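Local coordinates for glutamate racemase (Bacillus anthracis, PDB 2DWU), which belongs to the Asp/Glu/hydantoin racemase family and is built from two domains, each with a parallel beta sheet flanked by helices, at residues Glu25-Leu30 with Glu213-Leu219. Numbering follows the deposited sequence.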
loop_
_atom_site.group_PDB
_atom_site.type_symbol
_atom_site.label_atom_id
_atom_site.label_comp_id
_atom_site.label_asym_id
_atom_site.label_seq_id
_atom_site.Cartn_x
_atom_site.Cartn_y
_atom_site.Cartn_z
ATOM N N GLU B 25 -8.037 8.340 8.404
ATOM C CA GLU B 25 -6.822 7.682 7.950
ATOM C C GLU B 25 -5.943 8.606 7.101
ATOM O O GLU B 25 -4.724 8.523 7.164
ATOM C CB GLU B 25 -7.189 6.403 7.198
ATOM C CG GLU B 25 -7.520 5.287 8.207
ATOM C CD GLU B 25 -6.305 4.960 9.056
ATOM O OE1 GLU B 25 -5.295 4.530 8.475
ATOM O OE2 GLU B 25 -6.323 5.166 10.299
ATOM N N ILE B 26 -6.547 9.487 6.308
ATOM C CA ILE B 26 -5.750 10.446 5.528
ATOM C C ILE B 26 -5.054 11.401 6.506
ATOM O O ILE B 26 -3.863 11.698 6.359
ATOM C CB ILE B 26 -6.641 11.224 4.543
ATOM C CG1 ILE B 26 -7.168 10.251 3.471
ATOM C CG2 ILE B 26 -5.847 12.358 3.888
ATOM C CD1 ILE B 26 -8.233 10.867 2.555
ATOM N N ILE B 27 -5.790 11.858 7.518
ATOM C CA ILE B 27 -5.208 12.764 8.523
ATOM C C ILE B 27 -4.033 12.093 9.260
ATOM O O ILE B 27 -2.995 12.732 9.545
ATOM C CB ILE B 27 -6.312 13.219 9.515
ATOM C CG1 ILE B 27 -7.236 14.194 8.778
ATOM C CG2 ILE B 27 -5.687 13.833 10.809
ATOM C CD1 ILE B 27 -8.511 14.519 9.529
ATOM N N ARG B 28 -4.164 10.797 9.547
ATOM C CA ARG B 28 -3.112 10.067 10.237
ATOM C C ARG B 28 -1.881 9.763 9.380
ATOM O O ARG B 28 -0.746 9.964 9.812
ATOM C CB ARG B 28 -3.672 8.756 10.796
ATOM C CG ARG B 28 -2.699 7.988 11.696
ATOM C CD ARG B 28 -3.356 6.720 12.251
ATOM N NE ARG B 28 -3.582 5.698 11.232
ATOM C CZ ARG B 28 -2.614 4.917 10.752
ATOM N NH1 ARG B 28 -1.374 5.047 11.205
ATOM N NH2 ARG B 28 -2.893 4.017 9.822
ATOM N N GLN B 29 -2.094 9.251 8.168
ATOM C CA GLN B 29 -0.979 8.857 7.314
ATOM C C GLN B 29 -0.388 9.970 6.431
ATOM O O GLN B 29 0.726 9.851 5.945
ATOM C CB GLN B 29 -1.428 7.687 6.426
ATOM C CG GLN B 29 -1.857 6.456 7.200
ATOM C CD GLN B 29 -2.134 5.297 6.262
ATOM O OE1 GLN B 29 -1.318 5.002 5.390
ATOM N NE2 GLN B 29 -3.293 4.649 6.418
ATOM N N LEU B 30 -1.132 11.054 6.239
ATOM C CA LEU B 30 -0.665 12.202 5.443
ATOM C C LEU B 30 -0.958 13.439 6.297
ATOM O O LEU B 30 -1.771 14.303 5.928
ATOM C CB LEU B 30 -1.427 12.261 4.127
ATOM C CG LEU B 30 -0.938 11.229 3.089
ATOM C CD1 LEU B 30 -1.978 11.071 2.004
ATOM C CD2 LEU B 30 0.392 11.673 2.498
ATOM N N GLU B 213 -7.867 2.554 5.680
ATOM C CA GLU B 213 -6.422 2.432 5.825
ATOM C C GLU B 213 -5.719 2.273 4.485
ATOM O O GLU B 213 -4.686 2.896 4.230
ATOM C CB GLU B 213 -6.073 1.227 6.714
ATOM C CG GLU B 213 -6.552 1.381 8.131
ATOM C CD GLU B 213 -5.772 0.524 9.100
ATOM O OE1 GLU B 213 -4.538 0.410 8.935
ATOM O OE2 GLU B 213 -6.389 -0.012 10.040
ATOM N N GLU B 214 -6.289 1.463 3.606
ATOM C CA GLU B 214 -5.640 1.242 2.329
ATOM C C GLU B 214 -5.770 2.406 1.367
ATOM O O GLU B 214 -4.896 2.630 0.530
ATOM C CB GLU B 214 -6.198 -0.035 1.693
ATOM C CG GLU B 214 -6.198 -1.202 2.672
ATOM C CD GLU B 214 -4.834 -1.519 3.256
ATOM O OE1 GLU B 214 -3.826 -1.135 2.641
ATOM O OE2 GLU B 214 -4.767 -2.174 4.325
ATOM N N THR B 215 -6.852 3.173 1.489
ATOM C CA THR B 215 -7.037 4.292 0.571
ATOM C C THR B 215 -6.083 5.413 0.919
ATOM O O THR B 215 -5.575 6.096 0.019
ATOM C CB THR B 215 -8.482 4.794 0.585
ATOM O OG1 THR B 215 -9.325 3.726 0.134
ATOM C CG2 THR B 215 -8.681 5.973 -0.399
ATOM N N ALA B 216 -5.810 5.594 2.200
ATOM C CA ALA B 216 -4.875 6.647 2.552
ATOM C C ALA B 216 -3.463 6.337 2.046
ATOM O O ALA B 216 -2.763 7.225 1.539
ATOM C CB ALA B 216 -4.866 6.885 4.101
ATOM N N ILE B 217 -3.031 5.077 2.133
ATOM C CA ILE B 217 -1.699 4.781 1.650
ATOM C C ILE B 217 -1.676 4.851 0.112
ATOM O O ILE B 217 -0.682 5.255 -0.469
ATOM C CB ILE B 217 -1.155 3.439 2.222
ATOM C CG1 ILE B 217 0.325 3.313 1.867
ATOM C CG2 ILE B 217 -1.993 2.246 1.753
ATOM C CD1 ILE B 217 1.045 2.266 2.697
ATOM N N GLU B 218 -2.788 4.513 -0.551
ATOM C CA GLU B 218 -2.842 4.619 -2.004
ATOM C C GLU B 218 -2.714 6.092 -2.414
ATOM O O GLU B 218 -1.978 6.439 -3.331
ATOM C CB GLU B 218 -4.162 4.040 -2.540
ATOM C CG GLU B 218 -4.245 4.066 -4.065
ATOM C CD GLU B 218 -4.382 2.686 -4.734
ATOM O OE1 GLU B 218 -4.040 1.625 -4.153
ATOM O OE2 GLU B 218 -4.831 2.691 -5.899
ATOM N N LEU B 219 -3.441 6.965 -1.723
ATOM C CA LEU B 219 -3.345 8.403 -1.995
ATOM C C LEU B 219 -1.896 8.883 -1.766
ATOM O O LEU B 219 -1.337 9.622 -2.590
ATOM C CB LEU B 219 -4.296 9.172 -1.058
ATOM C CG LEU B 219 -4.226 10.699 -1.147
ATOM C CD1 LEU B 219 -4.638 11.173 -2.546
ATOM C CD2 LEU B 219 -5.121 11.297 -0.077
#
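This is a helix-helix contact in the two-domain alpha/beta fold of the Asp/Glu/hydantoin racemase family. Glu25-Gln29 forms the last part of helix 20-29, and Leu30 is the first residue beyond it. Glu213-Leu219 lies on helix 211-226, which follows strand 207-210 of the four-stranded sheet but packs here beside helix 20-29 against the six-stranded sheet, where Val74 of strand 70-75 touches both Ile26 and Leu219. The axes of the two short helical segments cross at -51° and come within 8.6 Å. The small side chain of Ala216 is consistent with this close approach: its CA lies 4.9 Å from CA of Ile26, and its CB is 3.5 Å from Glu25 O. Beside it, Leu219 CD2 packs against Ile26 CD1 at 4.1 Å and Leu30 CD1 at 3.8 Å. The opposite flank is polar and borders the second subunit, where Arg28 NH2 hydrogen-bonds Lys109 O of that subunit. Arg28 also forms a salt bridge with Glu25, NH2 to OE1 at 2.8 Å. Gln29 NE2 donates to Glu25 OE1 at 2.9 Å and, across the interface, to the backbone Glu213 O at 3.1 Å.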